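Local coordinates for protein carboxylesterase (Uncultured bacterium, PDB 5GMX) that hydrolyses carboxylic esters as a family VIII esterase of beta-lactamase fold and also shows hydrolytic activity toward oxyimino cephalosporins, at residues K74-T79 and A276-A281; G122-R127 and P150-G155; T156-H161 and C307-E312; A192-A197 and T291-A296. All blocks are in the same frame, centred on the assembly; numbering follows the deposited sequence.

Interaction 1 of 4, residues K74-T79 and A276-A281; sequences KGMAAT and AKVYGA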
loop_
_atom_site.group_PDB
_atom_site.type_symbol
_atom_site.label_atom_id
_atom_site.label_comp_id
_atom_site.label_asym_id
_atom_site.label_seq_id
_atom_site.Cartn_x
_atom_site.Cartn_y
_atom_site.Cartn_z
ATOM N N LYS A 74 -1.968 1.205 -0.558
ATOM C CA LYS A 74 -2.024 2.639 -0.288
ATOM C C LYS A 74 -0.630 3.243 -0.408
ATOM O O LYS A 74 -0.479 4.343 -0.951
ATOM C CB LYS A 74 -2.632 2.928 1.094
ATOM C CG LYS A 74 -4.134 2.638 1.170
ATOM C CD LYS A 74 -4.758 3.259 2.416
ATOM C CE LYS A 74 -6.237 2.941 2.487
ATOM N NZ LYS A 74 -6.437 1.494 2.714
ATOM N N GLY A 75 0.391 2.510 0.045
ATOM C CA GLY A 75 1.752 3.011 -0.089
ATOM C C GLY A 75 2.107 3.235 -1.555
ATOM O O GLY A 75 2.697 4.255 -1.947
HETATM N N MSE A 76 1.709 2.284 -2.389
HETATM C CA MSE A 76 1.971 2.400 -3.818
HETATM C C MSE A 76 1.293 3.640 -4.375
HETATM O O MSE A 76 1.913 4.410 -5.137
HETATM C CB MSE A 76 1.500 1.151 -4.553
HETATM C CG MSE A 76 2.106 -0.123 -3.981
HETATM SE SE MSE A 76 4.077 -0.117 -4.010
HETATM C CE MSE A 76 4.358 -1.866 -3.214
ATOM N N ALA A 77 0.053 3.882 -3.943
ATOM C CA ALA A 77 -0.673 5.031 -4.478
ATOM C C ALA A 77 0.046 6.293 -4.042
ATOM O O ALA A 77 0.209 7.235 -4.829
ATOM C CB ALA A 77 -2.137 5.043 -4.014
ATOM N N ALA A 78 0.526 6.286 -2.796
ATOM C CA ALA A 78 1.147 7.488 -2.260
ATOM C C ALA A 78 2.409 7.777 -3.069
ATOM O O ALA A 78 2.755 8.944 -3.319
ATOM C CB ALA A 78 1.463 7.338 -0.770
ATOM N N THR A 79 3.072 6.709 -3.519
ATOM C CA THR A 79 4.323 6.895 -4.233
ATOM C C THR A 79 4.053 7.637 -5.537
ATOM O O THR A 79 4.806 8.546 -5.897
ATOM C CB THR A 79 5.032 5.563 -4.488
ATOM O OG1 THR A 79 5.367 4.984 -3.225
ATOM C CG2 THR A 79 6.312 5.787 -5.266
ATOM N N ALA A 276 9.158 -4.990 -2.352
ATOM C CA ALA A 276 10.516 -4.726 -1.905
ATOM C C ALA A 276 11.293 -3.916 -2.929
ATOM O O ALA A 276 12.203 -3.185 -2.566
ATOM C CB ALA A 276 11.248 -6.026 -1.619
ATOM N N LYS A 277 10.974 -4.081 -4.208
ATOM C CA LYS A 277 11.641 -3.287 -5.229
ATOM C C LYS A 277 11.241 -1.823 -5.126
ATOM O O LYS A 277 12.105 -0.943 -5.185
ATOM C CB LYS A 277 11.334 -3.814 -6.632
ATOM C CG LYS A 277 12.191 -5.016 -7.018
ATOM C CD LYS A 277 11.882 -5.514 -8.420
ATOM C CE LYS A 277 12.726 -6.768 -8.720
ATOM N NZ LYS A 277 12.580 -7.207 -10.133
ATOM N N VAL A 278 9.941 -1.556 -4.976
ATOM C CA VAL A 278 9.522 -0.154 -4.854
ATOM C C VAL A 278 10.104 0.491 -3.585
ATOM O O VAL A 278 10.717 1.577 -3.638
ATOM C CB VAL A 278 7.990 -0.011 -4.862
ATOM C CG1 VAL A 278 7.590 1.457 -4.717
ATOM C CG2 VAL A 278 7.425 -0.585 -6.152
ATOM N N TYR A 279 9.932 -0.173 -2.446
ATOM C CA TYR A 279 10.462 0.412 -1.217
ATOM C C TYR A 279 11.990 0.419 -1.200
ATOM O O TYR A 279 12.595 1.246 -0.537
ATOM C CB TYR A 279 9.922 -0.318 0.007
ATOM C CG TYR A 279 8.545 0.158 0.380
ATOM C CD1 TYR A 279 8.357 1.431 0.896
ATOM C CD2 TYR A 279 7.428 -0.651 0.194
ATOM C CE1 TYR A 279 7.090 1.893 1.244
ATOM C CE2 TYR A 279 6.157 -0.205 0.534
ATOM C CZ TYR A 279 5.997 1.075 1.060
ATOM O OH TYR A 279 4.748 1.532 1.395
ATOM N N GLY A 280 12.595 -0.492 -1.953
ATOM C CA GLY A 280 14.033 -0.554 -2.123
ATOM C C GLY A 280 14.528 0.685 -2.844
ATOM O O GLY A 280 15.507 1.298 -2.411
ATOM N N ALA A 281 13.840 1.076 -3.918
ATOM C CA ALA A 281 14.149 2.347 -4.585
ATOM C C ALA A 281 13.989 3.518 -3.622
ATOM O O ALA A 281 14.843 4.410 -3.573
ATOM C CB ALA A 281 13.262 2.559 -5.810
#
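The axes of the two short helical segments, 74-79 on helix 72-86 and 276-281 on helix 272-283, approach no closer than 11.4 Å and run 44° apart in direction. Even the nearest pair of CA atoms, those of Met76 and Val278, is 8.0 Å apart, so the gap is bridged by side chains, one of which reaches a backbone CA. Met76, present as selenomethionine, bends at its second torsion (chi2 -58°) and carries its selenium across to the branched end of Val278. SE lies 3.9 Å from Val278 CG1 and almost as near to CG2, so it meets both methyls of the valine, the two side chains crossing obliquely. Tyr279 reaches across with its ring until OH stands 3.7 Å from CA of Gly75. A beta carbon at Gly75 would collide with that hydroxyl, which is geometric evidence that glycine makes room for the tyrosine tip. Thr79 folds its hydroxyl back on its own helix: OG1 donates to Gly75 O over 3.0 Å, from above the carbonyl plane, while Thr79 N binds the same oxygen. Phe187 and Val191 of helix 183-192 add further apolar contacts. Lys74 turns away, and its NZ bonds to Tyr160 OH in the ligand pocket. With no hydrogen bond between the segments, the contact is essentially apolar, and the threonine hydroxyl is satisfied within its own helix.

Interaction 2 of 4, residues G122-R127 and P150-G155; sequences GICGPR and PFFEPG
Two successive phenylalanines leave the backbone of 150-155 with different first torsions. Phe151 has CG anti to its carbonyl carbon (chi1 -64°), whereas Phe152 takes the crowded position between backbone N and carbonyl carbon (chi1 50°), and the two rings therefore reach different parts of 122-127. The Phe152 ring lies against Gly122, whose CA sits 3.8 Å from the ring centroid and over its face, a CH-pi contact. Cys124 SG meets the same ring obliquely, 3.7 Å from Phe152 CE2, as a sulfur-aromatic contact. The backbones also join directly: Phe151 N donates to Gly122 O over 2.8 Å, at 167° and in the carbonyl plane. Gly122 has positive phi, and a beta carbon there would clash with Phe152 O. Both segments are loops of the helical part of this beta-lactamase-type fold, one following helix 113-117 and the other following helix 138-146, so the bond draws together the ends of a helical excursion. The Phe151 ring then runs out toward Arg127, presenting an edge to Gly125 O, which is 3.4 Å from CE2. Arg127, extended from CG to NE, meets it tip to tip; CE1 of Phe151 lies over one guanidinium face, 3.4 Å from NH1, with the two planes well inclined to each other. At the guanidinium edge NH2 makes a weak bond to Pro150 O, while its stronger partner is Trp149 O. Gln148 binds Gly125 O through NE2 and Arg127 N through OE1, and the Phe151 side chain also touches Ala238 and Cys241 of helix 237-244.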
loop_
_atom_site.group_PDB
_atom_site.type_symbol
_atom_site.label_atom_id
_atom_site.label_comp_id
_atom_site.label_asym_id
_atom_site.label_seq_id
_atom_site.Cartn_x
_atom_site.Cartn_y
_atom_site.Cartn_z
ATOM N N GLY A 122 -11.553 14.225 6.084
ATOM C CA GLY A 122 -12.809 13.900 6.734
ATOM C C GLY A 122 -13.837 13.194 5.871
ATOM O O GLY A 122 -15.011 13.156 6.216
ATOM N N ILE A 123 -13.423 12.637 4.742
ATOM C CA ILE A 123 -14.363 11.866 3.929
ATOM C C ILE A 123 -13.959 10.398 3.947
ATOM O O ILE A 123 -13.679 9.783 2.906
ATOM C CB ILE A 123 -14.452 12.396 2.490
ATOM C CG1 ILE A 123 -13.066 12.712 1.944
ATOM C CG2 ILE A 123 -15.289 13.673 2.444
ATOM C CD1 ILE A 123 -13.096 13.164 0.506
ATOM N N CYS A 124 -13.930 9.855 5.159
ATOM C CA CYS A 124 -13.326 8.558 5.445
ATOM C C CYS A 124 -13.986 7.397 4.689
ATOM O O CYS A 124 -13.367 6.347 4.479
ATOM C CB CYS A 124 -13.357 8.313 6.954
ATOM S SG CYS A 124 -12.905 9.799 7.945
ATOM N N GLY A 125 -15.235 7.601 4.280
ATOM C CA GLY A 125 -15.970 6.627 3.490
ATOM C C GLY A 125 -17.221 7.276 2.917
ATOM O O GLY A 125 -17.617 8.353 3.362
ATOM N N PRO A 126 -17.855 6.630 1.928
ATOM C CA PRO A 126 -19.057 7.204 1.305
ATOM C C PRO A 126 -20.197 7.270 2.307
ATOM O O PRO A 126 -20.360 6.336 3.081
ATOM C CB PRO A 126 -19.382 6.222 0.170
ATOM C CG PRO A 126 -18.127 5.387 -0.002
ATOM C CD PRO A 126 -17.501 5.324 1.347
ATOM N N ARG A 127 -20.970 8.348 2.299
ATOM C CA ARG A 127 -22.055 8.476 3.261
ATOM C C ARG A 127 -23.186 7.499 2.950
ATOM O O ARG A 127 -23.818 6.952 3.854
ATOM C CB ARG A 127 -22.583 9.907 3.284
ATOM C CG ARG A 127 -21.822 10.807 4.230
ATOM C CD ARG A 127 -22.401 12.217 4.283
ATOM N NE ARG A 127 -21.526 13.083 5.066
ATOM C CZ ARG A 127 -21.545 13.152 6.394
ATOM N NH1 ARG A 127 -22.395 12.400 7.082
ATOM N NH2 ARG A 127 -20.705 13.959 7.035
ATOM N N PRO A 150 -17.811 16.472 4.894
ATOM C CA PRO A 150 -16.887 15.772 5.797
ATOM C C PRO A 150 -17.511 15.400 7.143
ATOM O O PRO A 150 -18.382 16.121 7.648
ATOM C CB PRO A 150 -15.759 16.789 5.999
ATOM C CG PRO A 150 -15.853 17.708 4.833
ATOM C CD PRO A 150 -17.300 17.800 4.509
ATOM N N PHE A 151 -17.047 14.302 7.724
ATOM C CA PHE A 151 -17.529 13.847 9.029
ATOM C C PHE A 151 -16.991 14.700 10.163
ATOM O O PHE A 151 -17.606 14.801 11.215
ATOM C CB PHE A 151 -17.132 12.389 9.260
ATOM C CG PHE A 151 -17.765 11.440 8.309
ATOM C CD1 PHE A 151 -19.116 11.166 8.385
ATOM C CD2 PHE A 151 -17.012 10.821 7.319
ATOM C CE1 PHE A 151 -19.712 10.284 7.504
ATOM C CE2 PHE A 151 -17.605 9.939 6.425
ATOM C CZ PHE A 151 -18.953 9.666 6.518
ATOM N N PHE A 152 -15.815 15.279 9.963
ATOM C CA PHE A 152 -15.243 16.199 10.934
ATOM C C PHE A 152 -14.620 17.360 10.173
ATOM O O PHE A 152 -14.466 17.295 8.955
ATOM C CB PHE A 152 -14.210 15.508 11.840
ATOM C CG PHE A 152 -13.146 14.707 11.098
ATOM C CD1 PHE A 152 -12.049 15.333 10.526
ATOM C CD2 PHE A 152 -13.245 13.329 10.997
ATOM C CE1 PHE A 152 -11.063 14.594 9.859
ATOM C CE2 PHE A 152 -12.271 12.580 10.327
ATOM C CZ PHE A 152 -11.179 13.217 9.761
ATOM N N GLU A 153 -14.298 18.436 10.877
ATOM C CA GLU A 153 -13.675 19.582 10.233
ATOM C C GLU A 153 -12.293 19.206 9.681
ATOM O O GLU A 153 -11.451 18.706 10.418
ATOM C CB GLU A 153 -13.548 20.730 11.213
ATOM C CG GLU A 153 -12.962 21.970 10.585
ATOM C CD GLU A 153 -12.947 23.140 11.535
ATOM O OE1 GLU A 153 -13.416 22.983 12.678
ATOM O OE2 GLU A 153 -12.469 24.217 11.139
ATOM N N PRO A 154 -12.061 19.448 8.382
ATOM C CA PRO A 154 -10.796 19.038 7.758
ATOM C C PRO A 154 -9.578 19.635 8.456
ATOM O O PRO A 154 -9.602 20.811 8.817
ATOM C CB PRO A 154 -10.925 19.575 6.332
ATOM C CG PRO A 154 -12.407 19.615 6.082
ATOM C CD PRO A 154 -12.997 20.029 7.403
ATOM N N GLY A 155 -8.543 18.826 8.668
ATOM C CA GLY A 155 -7.326 19.290 9.316
ATOM C C GLY A 155 -7.334 19.246 10.837
ATOM O O GLY A 155 -6.304 19.488 11.464
#

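Interaction 3 of 4, residues T156-H161 and C307-E312; sequences TANGYH and CFRKDE. With PMS (phenylmethanesulfonic acid), chain C.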
loop_
_atom_site.group_PDB
_atom_site.type_symbol
_atom_site.label_atom_id
_atom_site.label_comp_id
_atom_site.label_asym_id
_atom_site.label_seq_id
_atom_site.Cartn_x
_atom_site.Cartn_y
_atom_site.Cartn_z
ATOM N N THR A 156 -8.475 18.913 11.443
ATOM C CA THR A 156 -8.582 18.914 12.907
ATOM C C THR A 156 -8.554 17.512 13.503
ATOM O O THR A 156 -8.552 17.353 14.720
ATOM C CB THR A 156 -9.881 19.608 13.387
ATOM O OG1 THR A 156 -11.010 18.852 12.933
ATOM C CG2 THR A 156 -9.978 21.012 12.826
ATOM N N ALA A 157 -8.548 16.505 12.639
ATOM C CA ALA A 157 -8.508 15.106 13.057
ATOM C C ALA A 157 -8.082 14.259 11.874
ATOM O O ALA A 157 -8.090 14.737 10.747
ATOM C CB ALA A 157 -9.854 14.649 13.575
ATOM N N ASN A 158 -7.702 13.013 12.138
ATOM C CA ASN A 158 -7.466 12.054 11.070
ATOM C C ASN A 158 -8.385 10.858 11.247
ATOM O O ASN A 158 -8.639 10.415 12.369
ATOM C CB ASN A 158 -5.994 11.618 11.016
ATOM C CG ASN A 158 -5.384 11.419 12.394
ATOM O OD1 ASN A 158 -4.976 12.381 13.045
ATOM N ND2 ASN A 158 -5.296 10.166 12.832
ATOM N N GLY A 159 -8.938 10.392 10.136
ATOM C CA GLY A 159 -9.804 9.231 10.126
ATOM C C GLY A 159 -9.461 8.430 8.884
ATOM O O GLY A 159 -9.730 8.860 7.768
ATOM N N TYR A 160 -8.869 7.261 9.089
ATOM C CA TYR A 160 -8.413 6.396 8.001
ATOM C C TYR A 160 -9.433 6.249 6.870
ATOM O O TYR A 160 -10.533 5.747 7.072
ATOM C CB TYR A 160 -8.071 5.025 8.577
ATOM C CG TYR A 160 -7.368 4.057 7.652
ATOM C CD1 TYR A 160 -6.226 4.426 6.959
ATOM C CD2 TYR A 160 -7.816 2.752 7.527
ATOM C CE1 TYR A 160 -5.567 3.525 6.139
ATOM C CE2 TYR A 160 -7.161 1.840 6.715
ATOM C CZ TYR A 160 -6.037 2.230 6.030
ATOM O OH TYR A 160 -5.396 1.322 5.230
ATOM N N HIS A 161 -9.062 6.723 5.685
ATOM C CA HIS A 161 -9.896 6.588 4.496
ATOM C C HIS A 161 -9.698 5.172 3.948
ATOM O O HIS A 161 -9.030 4.954 2.936
ATOM C CB HIS A 161 -9.543 7.682 3.471
ATOM C CG HIS A 161 -9.935 9.061 3.915
ATOM N ND1 HIS A 161 -9.721 9.516 5.198
ATOM C CD2 HIS A 161 -10.537 10.078 3.252
ATOM C CE1 HIS A 161 -10.182 10.753 5.309
ATOM N NE2 HIS A 161 -10.682 11.116 4.145
ATOM N N CYS A 307 0.531 14.446 10.823
ATOM C CA CYS A 307 -0.141 14.449 12.120
ATOM C C CYS A 307 0.189 13.203 12.920
ATOM O O CYS A 307 0.681 12.225 12.371
ATOM C CB CYS A 307 -1.667 14.609 11.947
ATOM S SG CYS A 307 -2.532 13.448 10.802
ATOM N N PHE A 308 -0.048 13.260 14.225
ATOM C CA PHE A 308 0.191 12.119 15.101
ATOM C C PHE A 308 -0.886 12.114 16.178
ATOM O O PHE A 308 -0.708 12.692 17.241
ATOM C CB PHE A 308 1.599 12.179 15.706
ATOM C CG PHE A 308 2.056 10.886 16.334
ATOM C CD1 PHE A 308 1.238 9.763 16.350
ATOM C CD2 PHE A 308 3.319 10.787 16.892
ATOM C CE1 PHE A 308 1.663 8.575 16.938
ATOM C CE2 PHE A 308 3.756 9.605 17.471
ATOM C CZ PHE A 308 2.926 8.497 17.491
ATOM N N ARG A 309 -2.001 11.447 15.893
ATOM C CA ARG A 309 -3.200 11.553 16.737
ATOM C C ARG A 309 -3.960 10.247 16.784
ATOM O O ARG A 309 -3.817 9.422 15.895
ATOM C CB ARG A 309 -4.167 12.631 16.223
ATOM C CG ARG A 309 -3.759 14.070 16.441
ATOM C CD ARG A 309 -4.949 15.000 16.179
ATOM N NE ARG A 309 -5.269 15.077 14.762
ATOM C CZ ARG A 309 -4.993 16.122 13.985
ATOM N NH1 ARG A 309 -4.407 17.194 14.496
ATOM N NH2 ARG A 309 -5.303 16.092 12.695
ATOM N N LYS A 310 -4.805 10.082 17.798
ATOM C CA LYS A 310 -5.709 8.941 17.833
ATOM C C LYS A 310 -6.611 9.007 16.613
ATOM O O LYS A 310 -7.248 10.031 16.348
ATOM C CB LYS A 310 -6.540 8.914 19.122
ATOM C CG LYS A 310 -7.463 7.699 19.225
ATOM C CD LYS A 310 -7.827 7.357 20.660
ATOM C CE LYS A 310 -8.815 8.365 21.229
ATOM N NZ LYS A 310 -10.051 8.459 20.397
ATOM N N ASP A 311 -6.639 7.921 15.851
ATOM C CA ASP A 311 -7.346 7.923 14.581
ATOM C C ASP A 311 -8.828 7.628 14.759
ATOM O O ASP A 311 -9.194 6.654 15.415
ATOM C CB ASP A 311 -6.710 6.909 13.627
ATOM C CG ASP A 311 -7.183 7.083 12.200
ATOM O OD1 ASP A 311 -8.228 6.493 11.848
ATOM O OD2 ASP A 311 -6.514 7.818 11.440
ATOM N N GLU A 312 -9.671 8.452 14.137
ATOM C CA GLU A 312 -11.126 8.339 14.257
ATOM C C GLU A 312 -11.671 7.010 13.735
ATOM O O GLU A 312 -12.790 6.623 14.065
ATOM C CB GLU A 312 -11.816 9.488 13.507
ATOM C CG GLU A 312 -11.386 10.895 13.916
ATOM C CD GLU A 312 -11.856 11.283 15.314
ATOM O OE1 GLU A 312 -12.934 10.806 15.738
ATOM O OE2 GLU A 312 -11.154 12.070 15.987
HETATM C C PMS C . -8.030 -2.033 3.635
HETATM S S PMS C . -6.469 -2.114 4.487
HETATM C C1 PMS C . -9.198 -2.416 4.527
HETATM C C2 PMS C . -9.643 -3.730 4.572
HETATM C C3 PMS C . -10.714 -4.079 5.385
HETATM C C4 PMS C . -11.347 -3.113 6.152
HETATM C C5 PMS C . -10.906 -1.799 6.109
HETATM C C6 PMS C . -9.838 -1.452 5.295
HETATM O O2S PMS C . -6.550 -1.816 5.968
HETATM O O1S PMS C . -5.932 -3.526 4.509
HETATM O O HOH W 1 -7.848 12.425 15.018
#
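Asn158 lies two residues before Tyr160, the pocket tyrosine that, in an SxxK-type beta-lactamase fold, probably corresponds to the tyrosine of the (S/Y)xN motif. From CB, packed near Cys307 SG and Asp311 OD2, the chain takes the crowded first torsion (chi1 40°) and brings CG 3.8 Å from Cys307 SG. There the amide splits its partners. OD1 rests against Arg309 CB and accepts a weak bond from Arg309 NE, the amide and guanidinium planes being 21° apart. ND2 donates to Asp311 OD2 over 3.0 Å, nearly straight at 170°; the acceptor lies in the amide plane, although the donor stands above the carboxylate plane. Its other, weak bond goes to Arg309 O. The carboxylate is held on both oxygens, since OD1 takes Tyr160 N over 2.9 Å with its syn lone pair and OD2 also accepts from Trp320 NE1. Asp311 thus fixes the backbone that carries Tyr160, whose OH bonds to Lys74 NZ and stands 3.4 Å from O2S of the bound phenylmethanesulfonic acid. The backbones join where Glu312 N meets Asn158 O at 2.8 Å, almost straight and in the carbonyl plane.

Interaction 4 of 4, residues A192-A197 and T291-A296; sequences ASPIGA and TRIISA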
loop_
_atom_site.group_PDB
_atom_site.type_symbol
_atom_site.label_atom_id
_atom_site.label_comp_id
_atom_site.label_asym_id
_atom_site.label_seq_id
_atom_site.Cartn_x
_atom_site.Cartn_y
_atom_site.Cartn_z
ATOM N N ALA A 192 6.705 1.429 -11.163
ATOM C CA ALA A 192 7.046 0.004 -11.211
ATOM C C ALA A 192 7.919 -0.406 -12.401
ATOM O O ALA A 192 8.925 -1.102 -12.228
ATOM C CB ALA A 192 5.781 -0.820 -11.205
ATOM N N SER A 193 7.512 -0.015 -13.604
ATOM C CA SER A 193 8.210 -0.432 -14.818
ATOM C C SER A 193 9.667 0.048 -14.908
ATOM O O SER A 193 10.530 -0.741 -15.277
ATOM C CB SER A 193 7.450 0.031 -16.062
ATOM O OG SER A 193 8.044 -0.487 -17.238
ATOM N N PRO A 194 9.952 1.328 -14.571
ATOM C CA PRO A 194 11.352 1.766 -14.684
ATOM C C PRO A 194 12.347 0.952 -13.852
ATOM O O PRO A 194 13.495 0.788 -14.263
ATOM C CB PRO A 194 11.305 3.221 -14.179
ATOM C CG PRO A 194 9.929 3.666 -14.454
ATOM C CD PRO A 194 9.060 2.459 -14.243
ATOM N N ILE A 195 11.928 0.460 -12.693
ATOM C CA ILE A 195 12.838 -0.294 -11.843
ATOM C C ILE A 195 12.647 -1.797 -12.005
ATOM O O ILE A 195 13.222 -2.591 -11.255
ATOM C CB ILE A 195 12.665 0.093 -10.362
ATOM C CG1 ILE A 195 11.222 -0.127 -9.917
ATOM C CG2 ILE A 195 13.040 1.555 -10.153
ATOM C CD1 ILE A 195 10.965 0.263 -8.488
ATOM N N GLY A 196 11.832 -2.180 -12.984
ATOM C CA GLY A 196 11.615 -3.577 -13.301
ATOM C C GLY A 196 10.713 -4.314 -12.328
ATOM O O GLY A 196 10.822 -5.524 -12.190
ATOM N N ALA A 197 9.817 -3.594 -11.660
ATOM C CA ALA A 197 8.887 -4.216 -10.724
ATOM C C ALA A 197 7.508 -4.355 -11.359
ATOM O O ALA A 197 6.568 -4.837 -10.723
ATOM C CB ALA A 197 8.795 -3.398 -9.423
ATOM N N THR A 291 18.452 2.722 -11.858
ATOM C CA THR A 291 17.395 3.523 -12.468
ATOM C C THR A 291 16.654 4.366 -11.416
ATOM O O THR A 291 16.227 3.852 -10.382
ATOM C CB THR A 291 16.386 2.639 -13.235
ATOM O OG1 THR A 291 17.055 1.971 -14.312
ATOM C CG2 THR A 291 15.240 3.490 -13.803
ATOM N N ARG A 292 16.500 5.659 -11.695
ATOM C CA ARG A 292 15.894 6.593 -10.745
ATOM C C ARG A 292 14.424 6.879 -11.051
ATOM O O ARG A 292 14.078 7.206 -12.177
ATOM C CB ARG A 292 16.670 7.914 -10.720
ATOM C CG ARG A 292 16.017 8.964 -9.830
ATOM C CD ARG A 292 16.871 10.207 -9.688
ATOM N NE ARG A 292 18.184 9.930 -9.102
ATOM C CZ ARG A 292 18.395 9.737 -7.807
ATOM N NH1 ARG A 292 17.378 9.757 -6.960
ATOM N NH2 ARG A 292 19.622 9.502 -7.357
ATOM N N ILE A 293 13.563 6.762 -10.044
ATOM C CA ILE A 293 12.156 7.100 -10.235
ATOM C C ILE A 293 11.803 8.404 -9.516
ATOM O O ILE A 293 10.790 9.029 -9.820
ATOM C CB ILE A 293 11.210 5.980 -9.736
ATOM C CG1 ILE A 293 11.500 5.622 -8.278
ATOM C CG2 ILE A 293 11.308 4.738 -10.621
ATOM C CD1 ILE A 293 10.466 4.694 -7.664
ATOM N N ILE A 294 12.651 8.817 -8.583
ATOM C CA ILE A 294 12.395 10.033 -7.824
ATOM C C ILE A 294 13.667 10.574 -7.165
ATOM O O ILE A 294 14.600 9.821 -6.900
ATOM C CB ILE A 294 11.318 9.776 -6.747
ATOM C CG1 ILE A 294 10.732 11.085 -6.241
ATOM C CG2 ILE A 294 11.880 8.941 -5.595
ATOM C CD1 ILE A 294 9.601 10.865 -5.324
ATOM N N SER A 295 13.709 11.883 -6.927
ATOM C CA SER A 295 14.809 12.495 -6.185
ATOM C C SER A 295 14.653 12.276 -4.671
ATOM O O SER A 295 13.551 12.026 -4.178
ATOM C CB SER A 295 14.898 13.998 -6.488
ATOM O OG SER A 295 13.929 14.723 -5.747
ATOM N N ALA A 296 15.762 12.359 -3.940
ATOM C CA ALA A 296 15.748 12.220 -2.479
ATOM C C ALA A 296 14.916 13.318 -1.788
ATOM O O ALA A 296 14.287 13.076 -0.753
ATOM C CB ALA A 296 17.166 12.225 -1.944
#
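Ile195 and Ile293 cross obliquely, each presenting its CG2 methyl to the other at 3.7 Å. Their first torsions match: in both, CG1 takes the crowded position between backbone N and carbonyl carbon (chi1 57° in Ile195), and CG2 lies beside the backbone N, anti to the carbonyl carbon. This leaves the gamma methyls, and not the longer CD1 branches, to carry the contact. Beside them the Pro194 ring points its CB toward the same methyl, with Pro194 CB to Ile293 CG2 at 3.9 Å, so Ile293 CG2 is touched by both residues. Thr291 comes in next to the proline. Its CG2 is anti to the backbone N and stands 3.2 Å from Pro194 O, while OG1 is turned beside the backbone N and keeps farther from that oxygen. No hydrogen bond passes between the segments, and the join is by packing of methyl and ring groups and of a threonine methyl on a backbone carbonyl. What shapes the 192-197 side is a Schellman motif that closes the helix running in from 183: Ala197 N donates to Ala192 O over 2.7 Å, Gly196 N donates to Ser193 O, and Gly196 adopts positive phi as the C-prime residue. On the other side, Arg292 turns away from the contact and its NH1 donates to Ile294 O over 2.8 Å, in the carbonyl plane and on a lone pair. The packing thus sets the close of that helix against the two-stranded sheet of 287-288 and 291-292, with Ile195 also touching Leu288, Ile293 resting on Ala281 of helix 272-283, and Ser295 forming the N-cap of helix 296-302.

How the interactions relate
From the N terminus, segment 74-79 opens first, and its contact with 276-281 closes a loop of 196 residues. Within that loop lies the whole of interaction 2, a short closure of 22 mostly helical residues. Interaction 3 opens directly afterwards, at 156-161, and ends at 307-312, so it crosses interaction 1; interaction 4 also crosses interaction 1 but falls wholly within the span of interaction 3. Interactions 1 and 4 tie helices 72-86 and 272-283, the close of the helix from 183 and the 287-292 strand pair; 2 and 3 tie loops of the helical region to strand 307-310. Lys74 NZ to Tyr160 OH at 2.7 Å links 1 and 3 at the ligand pocket.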